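Local coordinates for protein CTD kinase subunit gamma (Schizosaccharomyces pombe, PDB 5CE7) that probably serves as the gamma subunit of the CTD kinase complex that hyperphosphorylates the C-terminal domain of RNA polymerase II, this piece being its noncanonical CTD-interacting domain, at residues A[28-32]-A[67-71]; A[31-35]-A[74-80]; A[57-61]-A[91-95]; A[106-110]-A[134-138]. All coordinates share one frame; numbering follows the deposited sequence.

Overall arrangement
The four contacts sample a right-handed superhelix of eight helices, the CTD-interacting domain of Ctk3, built by packing helices that are neighbours in space, not always in sequence. Contacts 1 and 2 form one patch near the N-terminal end, sharing A31 and I32 with centres about 6 Å apart; L67 and C71 of the first pack on Y80 of the second. Contact 3 uses the other end of helix 54-73, its centre about 17 Å from that of contact 1. The packing runs on into contact 4, about 11 Å away between centres, where V95 CG1 meets V109 CG2 at 3.6 Å. Contacts 1 and 4 lie on opposite sides of the chain's centre.

Contact 1: residues A[28-32]-A[67-71]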
loop_
_atom_site.group_PDB
_atom_site.type_symbol
_atom_site.label_atom_id
_atom_site.label_comp_id
_atom_site.label_asym_id
_atom_site.label_seq_id
_atom_site.Cartn_x
_atom_site.Cartn_y
_atom_site.Cartn_z
ATOM N N ALA A 28 -0.348 8.075 -7.464
ATOM C CA ALA A 28 -1.672 7.460 -7.479
ATOM C C ALA A 28 -2.449 7.800 -8.745
ATOM O O ALA A 28 -3.118 6.935 -9.320
ATOM C CB ALA A 28 -2.471 7.873 -6.236
ATOM N N GLN A 29 -2.372 9.057 -9.177
ATOM C CA GLN A 29 -3.033 9.486 -10.415
ATOM C C GLN A 29 -2.462 8.778 -11.645
ATOM O O GLN A 29 -3.209 8.388 -12.557
ATOM C CB GLN A 29 -2.946 11.009 -10.596
ATOM C CG GLN A 29 -3.842 11.788 -9.638
ATOM C CD GLN A 29 -3.604 13.287 -9.677
ATOM O OE1 GLN A 29 -2.489 13.746 -9.927
ATOM N NE2 GLN A 29 -4.657 14.059 -9.421
ATOM N N PHE A 30 -1.140 8.629 -11.673
ATOM C CA PHE A 30 -0.464 7.891 -12.743
ATOM C C PHE A 30 -0.921 6.434 -12.799
ATOM O O PHE A 30 -1.232 5.918 -13.870
ATOM C CB PHE A 30 1.058 7.932 -12.558
ATOM C CG PHE A 30 1.824 7.290 -13.685
ATOM C CD1 PHE A 30 2.205 8.031 -14.793
ATOM C CD2 PHE A 30 2.165 5.944 -13.632
ATOM C CE1 PHE A 30 2.916 7.438 -15.838
ATOM C CE2 PHE A 30 2.866 5.345 -14.671
ATOM C CZ PHE A 30 3.243 6.095 -15.770
ATOM N N ALA A 31 -0.930 5.766 -11.649
ATOM C CA ALA A 31 -1.324 4.366 -11.578
ATOM C C ALA A 31 -2.727 4.159 -12.121
ATOM O O ALA A 31 -3.012 3.133 -12.749
ATOM C CB ALA A 31 -1.230 3.843 -10.135
ATOM N N ILE A 32 -3.592 5.141 -11.877
ATOM C CA ILE A 32 -5.001 5.062 -12.266
ATOM C C ILE A 32 -5.170 5.417 -13.733
ATOM O O ILE A 32 -5.938 4.779 -14.456
ATOM C CB ILE A 32 -5.886 5.986 -11.384
ATOM C CG1 ILE A 32 -6.017 5.390 -9.977
ATOM C CG2 ILE A 32 -7.256 6.189 -12.018
ATOM C CD1 ILE A 32 -6.460 6.368 -8.921
ATOM N N LEU A 67 -3.832 5.512 -2.782
ATOM C CA LEU A 67 -4.217 4.864 -4.029
ATOM C C LEU A 67 -5.635 4.294 -3.947
ATOM O O LEU A 67 -6.463 4.517 -4.842
ATOM C CB LEU A 67 -3.230 3.744 -4.378
ATOM C CG LEU A 67 -3.505 2.938 -5.649
ATOM C CD1 LEU A 67 -3.545 3.865 -6.873
ATOM C CD2 LEU A 67 -2.424 1.906 -5.847
ATOM N N CYS A 68 -5.918 3.543 -2.889
ATOM C CA CYS A 68 -7.269 3.023 -2.699
ATOM C C CYS A 68 -8.322 4.146 -2.628
ATOM O O CYS A 68 -9.360 4.059 -3.273
ATOM C CB CYS A 68 -7.348 2.110 -1.459
ATOM S SG CYS A 68 -6.453 0.538 -1.637
ATOM N N GLU A 69 -8.062 5.187 -1.845
ATOM C CA GLU A 69 -9.005 6.309 -1.741
ATOM C C GLU A 69 -9.272 6.923 -3.108
ATOM O O GLU A 69 -10.411 7.188 -3.475
ATOM C CB GLU A 69 -8.481 7.385 -0.789
ATOM C CG GLU A 69 -8.364 6.912 0.650
ATOM C CD GLU A 69 -7.763 7.959 1.584
ATOM O OE1 GLU A 69 -7.016 8.836 1.109
ATOM O OE2 GLU A 69 -8.049 7.903 2.799
HETATM N N MSE A 70 -8.215 7.136 -3.872
HETATM C CA MSE A 70 -8.373 7.731 -5.185
HETATM C C MSE A 70 -9.049 6.789 -6.167
HETATM O O MSE A 70 -9.831 7.228 -6.999
HETATM C CB MSE A 70 -7.036 8.248 -5.693
HETATM C CG MSE A 70 -6.554 9.442 -4.867
HETATM SE SE MSE A 70 -4.972 10.245 -5.634
HETATM C CE MSE A 70 -5.414 9.894 -7.545
ATOM N N CYS A 71 -8.772 5.494 -6.059
ATOM C CA CYS A 71 -9.504 4.514 -6.862
ATOM C C CYS A 71 -11.009 4.641 -6.603
ATOM O O CYS A 71 -11.808 4.673 -7.538
ATOM C CB CYS A 71 -9.027 3.084 -6.574
ATOM S SG CYS A 71 -7.445 2.657 -7.333
#
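A28, Q29, A31 and I32 pack against L67, M70 and C71 where two helices of the CID superhelix, helix 25-33 and helix 54-73, cross. The axes of segments 28-32 and 67-71 pass 9.6 Å apart at a crossing angle of -54°, and no hydrogen bond links the two segments: this is a worked case of helices joined by side-chain packing alone. The CA atoms of A28 and L67 come within 5.0 Å, consistent with the small side chain of A28. L67 CD1 packs against the methyls of both A28 and A31, 4.0 Å from A31 CB, and also nears the A28 carbonyl oxygen.

I32 supplies the second group of apolar contacts. Its CG1 branch lies beside the backbone N (chi1 -72°), carrying CD1 to 3.8 Å from M70 CB and equally near the backbone N of C71, while CG1 itself meets C71 SG at 4.1 Å.

The selenomethionine M70, present in place of methionine, reaches across the opposite way. Its selenium lies 3.5 Å from A28 CB, and the bend at chi3 (33°) then turns the CE methyl toward Q29, 3.6 Å from the backbone N of Q29.

Contact 2: residues A[31-35]-A[74-80]; sequences AIKHL and NGLTGGY
The loop linking helix 54-73 to helix 80-86, which leaves the first through a Schellman motif at G75 and enters the second with G79 at the N-cap position, meets the end of helix 25-33 through N74, L76 and Y80. The polar link is a single hydrogen bond: Y80 OH donates to A31 O over 2.6 Å. The hydroxyl stands above the carbonyl plane, 35° out of it, with a C=O...donor angle of 120°, while A31 O lies at the ring's edge, near the ring plane. With Y80 CG beside its backbone N (chi1 -60°), the ring is directed at A31, and A31 CB packs 3.9 Å from Y80 CZ.

L35 divides its branches between two partners. CD2 slides past the ring obliquely, 3.6 Å from Y80 CE2, and CD1 meets L76 CD2 tip to tip at 3.8 Å. Farther along, I32 CG2 approaches N74 CG at 4.0 Å; that amide is held by a hydrogen bond from its ND2 to M70 O.

A phenylalanine in place of Y80 would probably leave A31 O without this donor and weaken the link between loop and helix end. L67 of helix 54-73 also touches Y80. A side-chain hydroxyl from the first turn of helix 80-86 thus ties down a carbonyl in the last turn of helix 25-33.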
loop_
_atom_site.group_PDB
_atom_site.type_symbol
_atom_site.label_atom_id
_atom_site.label_comp_id
_atom_site.label_asym_id
_atom_site.label_seq_id
_atom_site.Cartn_x
_atom_site.Cartn_y
_atom_site.Cartn_z
ATOM N N ALA A 31 -0.930 5.766 -11.649
ATOM C CA ALA A 31 -1.324 4.366 -11.578
ATOM C C ALA A 31 -2.727 4.159 -12.121
ATOM O O ALA A 31 -3.012 3.133 -12.749
ATOM C CB ALA A 31 -1.230 3.843 -10.135
ATOM N N ILE A 32 -3.592 5.141 -11.877
ATOM C CA ILE A 32 -5.001 5.062 -12.266
ATOM C C ILE A 32 -5.170 5.417 -13.733
ATOM O O ILE A 32 -5.938 4.779 -14.456
ATOM C CB ILE A 32 -5.886 5.986 -11.384
ATOM C CG1 ILE A 32 -6.017 5.390 -9.977
ATOM C CG2 ILE A 32 -7.256 6.189 -12.018
ATOM C CD1 ILE A 32 -6.460 6.368 -8.921
ATOM N N LYS A 33 -4.434 6.427 -14.173
ATOM C CA LYS A 33 -4.443 6.821 -15.581
ATOM C C LYS A 33 -4.013 5.660 -16.471
ATOM O O LYS A 33 -4.448 5.545 -17.619
ATOM C CB LYS A 33 -3.522 8.017 -15.781
ATOM C CG LYS A 33 -3.243 8.399 -17.234
ATOM C CD LYS A 33 -4.473 8.964 -17.938
ATOM C CE LYS A 33 -4.144 9.336 -19.389
ATOM N NZ LYS A 33 -5.344 9.735 -20.186
ATOM N N HIS A 34 -3.165 4.792 -15.928
ATOM C CA HIS A 34 -2.635 3.658 -16.678
ATOM C C HIS A 34 -3.062 2.344 -16.064
ATOM O O HIS A 34 -2.250 1.438 -15.874
ATOM C CB HIS A 34 -1.116 3.763 -16.744
ATOM C CG HIS A 34 -0.654 4.971 -17.488
ATOM N ND1 HIS A 34 -0.207 6.115 -16.855
ATOM C CD2 HIS A 34 -0.630 5.241 -18.813
ATOM C CE1 HIS A 34 0.097 7.024 -17.763
ATOM N NE2 HIS A 34 -0.153 6.521 -18.959
ATOM N N LEU A 35 -4.346 2.256 -15.754
ATOM C CA LEU A 35 -4.940 1.063 -15.167
ATOM C C LEU A 35 -4.642 -0.175 -16.000
ATOM O O LEU A 35 -4.615 -1.293 -15.473
ATOM C CB LEU A 35 -6.455 1.235 -15.073
ATOM C CG LEU A 35 -7.143 1.295 -13.721
ATOM C CD1 LEU A 35 -8.655 1.199 -13.944
ATOM C CD2 LEU A 35 -6.662 0.193 -12.786
ATOM N N ASN A 74 -12.598 7.552 -8.101
ATOM C CA ASN A 74 -12.685 7.370 -9.550
ATOM C C ASN A 74 -13.781 6.381 -9.939
ATOM O O ASN A 74 -14.006 6.143 -11.117
ATOM C CB ASN A 74 -11.340 6.928 -10.138
ATOM C CG ASN A 74 -10.466 8.114 -10.560
ATOM O OD1 ASN A 74 -10.589 8.616 -11.672
ATOM N ND2 ASN A 74 -9.598 8.570 -9.663
ATOM N N GLY A 75 -14.472 5.825 -8.948
ATOM C CA GLY A 75 -15.563 4.894 -9.207
ATOM C C GLY A 75 -15.115 3.473 -9.541
ATOM O O GLY A 75 -15.905 2.671 -10.024
ATOM N N LEU A 76 -13.847 3.158 -9.297
ATOM C CA LEU A 76 -13.327 1.808 -9.557
ATOM C C LEU A 76 -13.730 0.830 -8.455
ATOM O O LEU A 76 -13.874 1.214 -7.295
ATOM C CB LEU A 76 -11.797 1.838 -9.645
ATOM C CG LEU A 76 -11.187 2.818 -10.645
ATOM C CD1 LEU A 76 -9.679 2.726 -10.564
ATOM C CD2 LEU A 76 -11.665 2.499 -12.055
ATOM N N THR A 77 -13.886 -0.440 -8.801
ATOM C CA THR A 77 -14.215 -1.436 -7.775
ATOM C C THR A 77 -13.226 -2.597 -7.708
ATOM O O THR A 77 -13.094 -3.238 -6.671
ATOM C CB THR A 77 -15.671 -1.981 -7.906
ATOM O OG1 THR A 77 -15.848 -2.621 -9.177
ATOM C CG2 THR A 77 -16.678 -0.859 -7.757
ATOM N N GLY A 78 -12.529 -2.871 -8.806
ATOM C CA GLY A 78 -11.585 -3.975 -8.817
ATOM C C GLY A 78 -10.166 -3.464 -8.963
ATOM O O GLY A 78 -9.806 -2.446 -8.363
ATOM N N GLY A 79 -9.368 -4.153 -9.770
ATOM C CA GLY A 79 -8.023 -3.697 -10.059
ATOM C C GLY A 79 -7.159 -3.610 -8.814
ATOM O O GLY A 79 -7.054 -4.584 -8.057
ATOM N N TYR A 80 -6.547 -2.448 -8.593
ATOM C CA TYR A 80 -5.676 -2.252 -7.430
ATOM C C TYR A 80 -6.389 -2.608 -6.120
ATOM O O TYR A 80 -5.791 -3.200 -5.218
ATOM C CB TYR A 80 -5.135 -0.815 -7.369
ATOM C CG TYR A 80 -4.321 -0.395 -8.582
ATOM C CD1 TYR A 80 -3.100 -0.990 -8.867
ATOM C CD2 TYR A 80 -4.774 0.608 -9.429
ATOM C CE1 TYR A 80 -2.353 -0.607 -9.979
ATOM C CE2 TYR A 80 -4.037 1.010 -10.528
ATOM C CZ TYR A 80 -2.834 0.395 -10.804
ATOM O OH TYR A 80 -2.112 0.794 -11.908
#

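Contact 3: residues A[57-61]-A[91-95]; sequences RVNIM and LVQNV
R57 grips the backbone oxygen of N94 and lies against the same residue's side chain, a double use of one asparagine. R57 NH2 donates to N94 O at 2.8 Å with an N-H...O angle of 150°; R57 NE adds a weak bond to that oxygen at 3.3 Å. Meanwhile the N94 amide lies over one face of the guanidinium, the two planes 22° apart, with ND2 poised 3.3 Å above its centre. N94 reaches this place because its CG is anti to the backbone N (chi1 175°), while the R57 chain bends at chi2 and chi3 to fold over the end of helix 88-95.

Below this polar layer the packing is apolar. V95 sends CG1 to V58 CG2, 3.8 Å away, and turns CG2 toward R57 O at 3.7 Å. Selenomethionine M61 runs past it, bringing CE to 4.0 Å from V92 CG2.

Outward of these, helix 100-118 covers M61 with V109 and V112, and helix 124-139 closes over V92. R57 NH1 has a weak bond to G52 O, and V95 O is taken by N105 ND2. The two segments run roughly antiparallel in the superhelix, and R57, whose CA is nearest that of V95, meets the C-terminal end of helix 88-95; its positive charge would probably be stabilised there by the carbonyl of N94 and the negative end of the helix dipole.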
loop_
_atom_site.group_PDB
_atom_site.type_symbol
_atom_site.label_atom_id
_atom_site.label_comp_id
_atom_site.label_asym_id
_atom_site.label_seq_id
_atom_site.Cartn_x
_atom_site.Cartn_y
_atom_site.Cartn_z
ATOM N N ARG A 57 9.046 1.530 3.392
ATOM C CA ARG A 57 7.935 0.600 3.442
ATOM C C ARG A 57 6.675 1.225 4.036
ATOM O O ARG A 57 5.576 0.997 3.546
ATOM C CB ARG A 57 8.364 -0.685 4.151
ATOM C CG ARG A 57 9.188 -1.567 3.198
ATOM C CD ARG A 57 10.440 -2.139 3.822
ATOM N NE ARG A 57 10.130 -3.344 4.553
ATOM C CZ ARG A 57 10.692 -4.532 4.357
ATOM N NH1 ARG A 57 11.634 -4.704 3.445
ATOM N NH2 ARG A 57 10.298 -5.563 5.100
ATOM N N VAL A 58 6.856 2.019 5.081
ATOM C CA VAL A 58 5.759 2.722 5.728
ATOM C C VAL A 58 5.154 3.745 4.765
ATOM O O VAL A 58 3.940 3.872 4.665
ATOM C CB VAL A 58 6.233 3.432 7.029
ATOM C CG1 VAL A 58 5.195 4.428 7.501
ATOM C CG2 VAL A 58 6.498 2.410 8.113
ATOM N N ASN A 59 6.000 4.471 4.048
ATOM C CA ASN A 59 5.485 5.455 3.095
ATOM C C ASN A 59 4.735 4.806 1.940
ATOM O O ASN A 59 3.761 5.356 1.439
ATOM C CB ASN A 59 6.596 6.400 2.616
ATOM C CG ASN A 59 7.021 7.380 3.701
ATOM O OD1 ASN A 59 6.238 7.701 4.591
ATOM N ND2 ASN A 59 8.264 7.846 3.639
ATOM N N ILE A 60 5.164 3.611 1.543
ATOM C CA ILE A 60 4.429 2.849 0.537
ATOM C C ILE A 60 3.073 2.370 1.057
ATOM O O ILE A 60 2.097 2.346 0.322
ATOM C CB ILE A 60 5.256 1.662 -0.008
ATOM C CG1 ILE A 60 6.413 2.195 -0.864
ATOM C CG2 ILE A 60 4.357 0.741 -0.833
ATOM C CD1 ILE A 60 7.496 1.174 -1.174
HETATM N N MSE A 61 3.013 1.999 2.333
HETATM C CA MSE A 61 1.738 1.686 2.988
HETATM C C MSE A 61 0.783 2.892 2.957
HETATM O O MSE A 61 -0.407 2.749 2.675
HETATM C CB MSE A 61 2.001 1.251 4.432
HETATM C CG MSE A 61 0.799 0.648 5.213
HETATM SE SE MSE A 61 0.135 -1.021 4.382
HETATM C CE MSE A 61 0.208 -2.177 5.949
ATOM N N LEU A 91 1.101 -7.400 3.098
ATOM C CA LEU A 91 1.533 -6.022 3.226
ATOM C C LEU A 91 1.910 -5.741 4.675
ATOM O O LEU A 91 2.954 -5.152 4.942
ATOM C CB LEU A 91 0.442 -5.065 2.746
ATOM C CG LEU A 91 0.220 -5.161 1.225
ATOM C CD1 LEU A 91 -1.087 -4.504 0.760
ATOM C CD2 LEU A 91 1.416 -4.557 0.493
ATOM N N VAL A 92 1.063 -6.165 5.610
ATOM C CA VAL A 92 1.355 -5.971 7.029
ATOM C C VAL A 92 2.651 -6.672 7.446
ATOM O O VAL A 92 3.454 -6.129 8.209
ATOM C CB VAL A 92 0.173 -6.441 7.929
ATOM C CG1 VAL A 92 0.603 -6.479 9.385
ATOM C CG2 VAL A 92 -1.042 -5.536 7.742
ATOM N N GLN A 93 2.841 -7.892 6.961
ATOM C CA GLN A 93 4.028 -8.676 7.305
ATOM C C GLN A 93 5.311 -7.977 6.849
ATOM O O GLN A 93 6.344 -8.045 7.510
ATOM C CB GLN A 93 3.940 -10.064 6.662
ATOM C CG GLN A 93 5.249 -10.841 6.684
ATOM C CD GLN A 93 5.415 -11.753 5.479
ATOM O OE1 GLN A 93 4.436 -12.267 4.929
ATOM N NE2 GLN A 93 6.662 -11.949 5.054
ATOM N N ASN A 94 5.235 -7.316 5.702
ATOM C CA ASN A 94 6.374 -6.591 5.149
ATOM C C ASN A 94 6.660 -5.296 5.923
ATOM O O ASN A 94 7.804 -5.007 6.262
ATOM C CB ASN A 94 6.132 -6.283 3.668
ATOM C CG ASN A 94 7.225 -5.415 3.072
ATOM O OD1 ASN A 94 7.176 -4.194 3.160
ATOM N ND2 ASN A 94 8.227 -6.050 2.486
ATOM N N VAL A 95 5.615 -4.526 6.215
ATOM C CA VAL A 95 5.794 -3.219 6.855
ATOM C C VAL A 95 6.031 -3.317 8.375
ATOM O O VAL A 95 6.854 -2.583 8.939
ATOM C CB VAL A 95 4.602 -2.287 6.541
ATOM C CG1 VAL A 95 4.801 -0.888 7.164
ATOM C CG2 VAL A 95 4.413 -2.186 5.032
#

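Contact 4: residues A[106-110]-A[134-138]; sequences APEVR and VEAHE
E138 OE1 is gripped by both terminal nitrogens of R110, NH1 at 2.9 Å and NH2 at 2.8 Å. The salt bridge joins helix 100-118 to helix 124-139, an antiparallel helix pair at the C-terminal end of the CID superhelix, whose segments here run at 174° with 10.4 Å between their axes. The carboxylate oxygen lies close to the guanidinium plane, and its two donors differ in approach: NH1 comes from the syn side, NH2 nearly end-on to the C-O bond. Both nitrogens use the same oxygen, so this is not a paired, two-oxygen bridge; the planes of the two flat groups are 58° apart.

NH2 is shared. It also forms a salt bridge with E135 OE1 at 2.9 Å, one helical turn earlier, giving a three-residue network; the other oxygen, E135 OE2, bonds to Q139 NE2. R110 arrives with its chain extended from CG to NE, laying the guanidinium across V134, whose CG1 stands 3.5 Å above one face, toward the rim. An alanine at R110 would remove this guanidinium and is likely to leave the carboxylates of E135 and E138 close together without their shared positive partner.

Beneath the charges the helices meet through small apolar groups. V134 CG1, anti to its own N (chi1 174°), touches A106 CB, and helix 88-95 adds V92 and V95 against V109. The other V134 branch, CG2, lies 3.6 Å from V109 CG1.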
loop_
_atom_site.group_PDB
_atom_site.type_symbol
_atom_site.label_atom_id
_atom_site.label_comp_id
_atom_site.label_asym_id
_atom_site.label_seq_id
_atom_site.Cartn_x
_atom_site.Cartn_y
_atom_site.Cartn_z
ATOM N N ALA A 106 3.722 -0.068 14.353
ATOM C CA ALA A 106 2.366 -0.548 14.644
ATOM C C ALA A 106 1.252 0.526 14.553
ATOM O O ALA A 106 0.202 0.286 13.963
ATOM C CB ALA A 106 2.324 -1.271 15.990
ATOM N N PRO A 107 1.464 1.708 15.151
ATOM C CA PRO A 107 0.381 2.702 15.078
ATOM C C PRO A 107 0.122 3.189 13.648
ATOM O O PRO A 107 -1.008 3.527 13.300
ATOM C CB PRO A 107 0.906 3.859 15.942
ATOM C CG PRO A 107 1.921 3.199 16.870
ATOM C CD PRO A 107 2.573 2.152 16.014
ATOM N N GLU A 108 1.170 3.235 12.830
ATOM C CA GLU A 108 1.040 3.755 11.487
ATOM C C GLU A 108 0.345 2.738 10.594
ATOM O O GLU A 108 -0.412 3.113 9.710
ATOM C CB GLU A 108 2.412 4.170 10.922
ATOM C CG GLU A 108 3.054 5.412 11.602
ATOM C CD GLU A 108 3.475 5.191 13.071
ATOM O OE1 GLU A 108 3.398 6.167 13.852
ATOM O OE2 GLU A 108 3.907 4.065 13.442
ATOM N N VAL A 109 0.581 1.449 10.843
ATOM C CA VAL A 109 -0.084 0.413 10.070
ATOM C C VAL A 109 -1.534 0.301 10.551
ATOM O O VAL A 109 -2.450 0.084 9.756
ATOM C CB VAL A 109 0.656 -0.951 10.156
ATOM C CG1 VAL A 109 -0.206 -2.073 9.593
ATOM C CG2 VAL A 109 2.001 -0.877 9.410
ATOM N N ARG A 110 -1.746 0.477 11.852
ATOM C CA ARG A 110 -3.107 0.505 12.375
ATOM C C ARG A 110 -3.939 1.617 11.747
ATOM O O ARG A 110 -5.128 1.431 11.483
ATOM C CB ARG A 110 -3.124 0.619 13.909
ATOM C CG ARG A 110 -2.601 -0.631 14.603
ATOM C CD ARG A 110 -2.930 -0.639 16.093
ATOM N NE ARG A 110 -2.491 -1.883 16.724
ATOM C CZ ARG A 110 -1.513 -1.983 17.616
ATOM N NH1 ARG A 110 -0.852 -0.899 18.022
ATOM N NH2 ARG A 110 -1.205 -3.178 18.113
ATOM N N VAL A 134 -0.461 -7.255 13.461
ATOM C CA VAL A 134 0.194 -6.092 14.031
ATOM C C VAL A 134 0.424 -6.256 15.538
ATOM O O VAL A 134 1.492 -5.931 16.049
ATOM C CB VAL A 134 -0.608 -4.794 13.768
ATOM C CG1 VAL A 134 0.020 -3.623 14.500
ATOM C CG2 VAL A 134 -0.683 -4.504 12.259
ATOM N N GLU A 135 -0.577 -6.750 16.253
ATOM C CA GLU A 135 -0.429 -6.921 17.689
ATOM C C GLU A 135 0.654 -7.953 18.008
ATOM O O GLU A 135 1.524 -7.709 18.839
ATOM C CB GLU A 135 -1.766 -7.293 18.342
ATOM C CG GLU A 135 -1.659 -7.586 19.827
ATOM C CD GLU A 135 -1.199 -6.379 20.638
ATOM O OE1 GLU A 135 -1.274 -5.241 20.126
ATOM O OE2 GLU A 135 -0.758 -6.574 21.794
ATOM N N ALA A 136 0.610 -9.099 17.331
ATOM C CA ALA A 136 1.644 -10.123 17.507
ATOM C C ALA A 136 3.053 -9.562 17.251
ATOM O O ALA A 136 3.988 -9.840 17.997
ATOM C CB ALA A 136 1.377 -11.323 16.590
ATOM N N HIS A 137 3.190 -8.759 16.203
ATOM C CA HIS A 137 4.493 -8.195 15.844
ATOM C C HIS A 137 4.906 -6.981 16.686
ATOM O O HIS A 137 6.092 -6.629 16.754
ATOM C CB HIS A 137 4.537 -7.883 14.341
ATOM C CG HIS A 137 4.488 -9.115 13.481
ATOM N ND1 HIS A 137 4.460 -9.059 12.101
ATOM C CD2 HIS A 137 4.472 -10.424 13.805
ATOM C CE1 HIS A 137 4.436 -10.291 11.615
ATOM N NE2 HIS A 137 4.440 -11.140 12.629
ATOM N N GLU A 138 3.943 -6.334 17.330
ATOM C CA GLU A 138 4.283 -5.288 18.291
ATOM C C GLU A 138 4.837 -5.932 19.567
ATOM O O GLU A 138 5.796 -5.444 20.166
ATOM C CB GLU A 138 3.070 -4.394 18.610
ATOM C CG GLU A 138 3.325 -3.414 19.770
ATOM C CD GLU A 138 2.123 -2.533 20.123
ATOM O OE1 GLU A 138 1.153 -2.466 19.353
ATOM O OE2 GLU A 138 2.152 -1.905 21.190
#